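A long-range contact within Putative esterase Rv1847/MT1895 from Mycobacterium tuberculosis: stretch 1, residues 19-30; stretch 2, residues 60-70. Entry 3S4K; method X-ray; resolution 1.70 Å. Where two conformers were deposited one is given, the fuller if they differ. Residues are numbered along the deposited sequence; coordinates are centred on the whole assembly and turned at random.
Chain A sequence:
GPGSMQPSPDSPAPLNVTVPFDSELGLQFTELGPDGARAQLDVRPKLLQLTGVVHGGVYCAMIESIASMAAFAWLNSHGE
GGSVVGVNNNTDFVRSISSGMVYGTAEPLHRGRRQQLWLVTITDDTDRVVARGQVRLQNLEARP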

# COMPACT_ATOMS: atom_id res chain seq x y z
N VAL A 19 -2.95 -13.57 9.54
CA VAL A 19 -3.28 -12.12 9.47
C VAL A 19 -4.43 -11.98 8.47
O VAL A 19 -4.29 -12.38 7.32
CB VAL A 19 -2.06 -11.27 9.02
CG1 VAL A 19 -2.45 -9.80 8.76
CG2 VAL A 19 -0.94 -11.31 10.06
N PRO A 20 -5.59 -11.44 8.91
CA PRO A 20 -6.75 -11.52 8.02
C PRO A 20 -6.55 -10.96 6.62
O PRO A 20 -6.89 -11.63 5.67
CB PRO A 20 -7.83 -10.73 8.77
CG PRO A 20 -7.46 -10.90 10.21
CD PRO A 20 -5.95 -10.93 10.24
N PHE A 21 -6.01 -9.75 6.48
CA PHE A 21 -5.84 -9.19 5.14
C PHE A 21 -4.83 -9.98 4.32
O PHE A 21 -4.97 -10.06 3.09
CB PHE A 21 -5.47 -7.70 5.19
CG PHE A 21 -5.55 -7.00 3.86
CD1 PHE A 21 -6.72 -7.03 3.10
CD2 PHE A 21 -4.48 -6.26 3.39
CE1 PHE A 21 -6.78 -6.38 1.88
CE2 PHE A 21 -4.55 -5.60 2.20
CZ PHE A 21 -5.69 -5.66 1.43
N ASP A 22 -3.84 -10.60 4.96
CA ASP A 22 -2.90 -11.43 4.21
C ASP A 22 -3.63 -12.60 3.56
O ASP A 22 -3.28 -13.03 2.46
CB ASP A 22 -1.75 -11.95 5.09
CG ASP A 22 -0.73 -10.87 5.46
OD1 ASP A 22 -0.79 -9.74 4.92
OD2 ASP A 22 0.16 -11.16 6.31
N SER A 23 -4.64 -13.15 4.24
CA SER A 23 -5.42 -14.23 3.62
C SER A 23 -6.12 -13.76 2.34
O SER A 23 -6.22 -14.52 1.37
CB SER A 23 -6.44 -14.80 4.61
OG SER A 23 -7.15 -15.89 4.03
N GLU A 24 -6.62 -12.52 2.34
CA GLU A 24 -7.24 -11.96 1.14
C GLU A 24 -6.25 -11.80 -0.01
O GLU A 24 -6.62 -11.98 -1.16
CB GLU A 24 -7.90 -10.61 1.44
CG GLU A 24 -9.11 -10.71 2.38
CD GLU A 24 -10.17 -11.69 1.90
OE1 GLU A 24 -10.81 -11.43 0.87
OE2 GLU A 24 -10.36 -12.74 2.55
N LEU A 25 -5.02 -11.44 0.32
CA LEU A 25 -3.96 -11.29 -0.65
C LEU A 25 -3.46 -12.63 -1.18
O LEU A 25 -2.89 -12.67 -2.25
CB LEU A 25 -2.77 -10.54 -0.07
CG LEU A 25 -2.99 -9.10 0.38
CD1 LEU A 25 -1.73 -8.52 1.08
CD2 LEU A 25 -3.37 -8.22 -0.79
N GLY A 26 -3.62 -13.70 -0.40
CA GLY A 26 -2.99 -14.99 -0.71
C GLY A 26 -1.52 -15.03 -0.29
O GLY A 26 -0.74 -15.83 -0.82
N LEU A 27 -1.15 -14.19 0.68
CA LEU A 27 0.24 -14.05 1.10
C LEU A 27 0.59 -15.19 2.05
O LEU A 27 -0.07 -15.36 3.08
CB LEU A 27 0.47 -12.69 1.78
CG LEU A 27 1.93 -12.31 2.07
CD1 LEU A 27 2.77 -12.22 0.80
CD2 LEU A 27 2.01 -10.99 2.86
N GLN A 28 1.66 -15.92 1.73
CA GLN A 28 2.12 -17.07 2.53
C GLN A 28 3.59 -16.87 2.90
O GLN A 28 4.41 -16.67 2.01
CB GLN A 28 1.94 -18.36 1.72
CG GLN A 28 0.49 -18.76 1.57
CD GLN A 28 0.30 -20.06 0.80
OE1 GLN A 28 1.25 -20.64 0.27
NE2 GLN A 28 -0.94 -20.52 0.75
N PHE A 29 3.90 -16.88 4.19
CA PHE A 29 5.30 -16.66 4.63
C PHE A 29 6.07 -17.96 4.55
O PHE A 29 5.53 -19.04 4.88
CB PHE A 29 5.41 -16.15 6.07
CG PHE A 29 5.14 -14.71 6.21
CD1 PHE A 29 3.86 -14.22 6.06
CD2 PHE A 29 6.18 -13.82 6.47
CE1 PHE A 29 3.60 -12.88 6.18
CE2 PHE A 29 5.94 -12.49 6.59
CZ PHE A 29 4.63 -12.00 6.44
N THR A 30 7.32 -17.83 4.11
CA THR A 30 8.26 -18.95 4.04
C THR A 30 9.39 -18.88 5.06
O THR A 30 9.96 -19.92 5.44
CB THR A 30 8.88 -19.07 2.64
OG1 THR A 30 9.51 -17.83 2.24
CG2 THR A 30 7.84 -19.45 1.64
N CYS A 60 2.35 -2.58 -2.08
CA CYS A 60 2.35 -1.84 -0.80
C CYS A 60 1.99 -2.71 0.39
O CYS A 60 2.65 -2.68 1.42
CB CYS A 60 1.41 -0.67 -0.88
SG CYS A 60 1.88 0.59 -2.06
N ALA A 61 0.93 -3.50 0.25
CA ALA A 61 0.44 -4.32 1.34
C ALA A 61 1.38 -5.46 1.70
O ALA A 61 1.63 -5.77 2.86
CB ALA A 61 -0.97 -4.86 0.97
N MET A 62 1.90 -6.10 0.66
CA MET A 62 2.90 -7.16 0.80
C MET A 62 4.11 -6.65 1.57
O MET A 62 4.59 -7.28 2.53
CB MET A 62 3.42 -7.61 -0.58
CG MET A 62 2.65 -8.71 -1.26
SD MET A 62 3.65 -9.36 -2.62
CE MET A 62 4.87 -10.38 -1.79
N ILE A 63 4.60 -5.50 1.14
CA ILE A 63 5.76 -4.85 1.75
C ILE A 63 5.44 -4.55 3.22
O ILE A 63 6.23 -4.83 4.09
CB ILE A 63 6.16 -3.61 0.92
CG1 ILE A 63 6.87 -4.07 -0.35
CG2 ILE A 63 7.01 -2.57 1.73
CD1 ILE A 63 6.84 -3.06 -1.48
N GLU A 64 4.24 -4.06 3.48
CA GLU A 64 3.84 -3.73 4.86
C GLU A 64 3.83 -4.97 5.76
O GLU A 64 4.38 -4.95 6.88
CB GLU A 64 2.47 -3.05 4.84
CG GLU A 64 1.97 -2.57 6.21
CD GLU A 64 2.66 -1.33 6.72
OE1 GLU A 64 3.45 -0.71 5.96
OE2 GLU A 64 2.41 -0.96 7.90
N SER A 65 3.24 -6.05 5.27
CA SER A 65 3.13 -7.30 6.02
C SER A 65 4.49 -7.92 6.32
O SER A 65 4.78 -8.30 7.45
CB SER A 65 2.30 -8.33 5.24
OG SER A 65 0.92 -8.06 5.36
N ILE A 66 5.32 -8.04 5.31
CA ILE A 66 6.61 -8.75 5.48
C ILE A 66 7.49 -7.98 6.45
O ILE A 66 8.09 -8.54 7.37
CB ILE A 66 7.30 -9.03 4.12
CG1 ILE A 66 6.39 -9.88 3.23
CG2 ILE A 66 8.64 -9.80 4.34
CD1 ILE A 66 6.87 -10.08 1.77
N ALA A 67 7.57 -6.66 6.27
CA ALA A 67 8.31 -5.78 7.17
C ALA A 67 7.79 -5.81 8.61
O ALA A 67 8.58 -5.89 9.57
CB ALA A 67 8.27 -4.34 6.64
N SER A 68 6.48 -5.71 8.79
CA SER A 68 5.92 -5.69 10.14
C SER A 68 6.17 -6.99 10.87
O SER A 68 6.46 -6.97 12.06
CB SER A 68 4.42 -5.36 10.14
OG SER A 68 4.15 -4.21 9.38
N MET A 69 6.11 -8.14 10.16
CA MET A 69 6.32 -9.42 10.83
C MET A 69 7.80 -9.59 11.21
O MET A 69 8.12 -10.05 12.32
CB MET A 69 5.82 -10.59 9.98
CG MET A 69 4.31 -10.58 9.76
SD MET A 69 3.33 -10.72 11.28
CE MET A 69 4.10 -12.14 11.93
N ALA A 70 8.71 -9.17 10.33
CA ALA A 70 10.14 -9.17 10.64
C ALA A 70 10.39 -8.30 11.88
O ALA A 70 11.14 -8.67 12.81
CB ALA A 70 10.97 -8.66 9.44

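This is a mainly apolar packing of a short helix and the strand that follows it against one side of a longer helix, pinned near its middle by a single, very short hydrogen bond. The two helices run at 135° to each other, and their axes come no nearer than 11.0 Å, so side chains must fill the space between them. At one end the small methyl of Ala 61 leaves room for two larger groups: its CB lies 3.9 Å from CE2 at the edge of the Phe 21 ring and 3.7 Å from CD1 of Leu 25. The polar link is made by Ser 65, whose OG donates to OD1 of Asp 22 at 2.4 Å; the carboxylate oxygen is a good acceptor for the hydroxyl, and the bond offsets part of the cost of burying the charge. Beyond the helix, Gly 26 takes a positive phi, a conformation glycine adopts readily, and the chain leads into Leu 27. The branched end of Leu 27 serves two neighbours, CD1 lying 3.8 Å from CE of Met 62 and CD2 3.6 Å from CB of Ser 65. Phe 29, with the largest area covered, reaches further along the helix: its CZ approaches CG of Met 69 at 3.6 Å and CG1 of Ile 66 at 4.2 Å, the long, flexible methionine lying close beside the end of the ring.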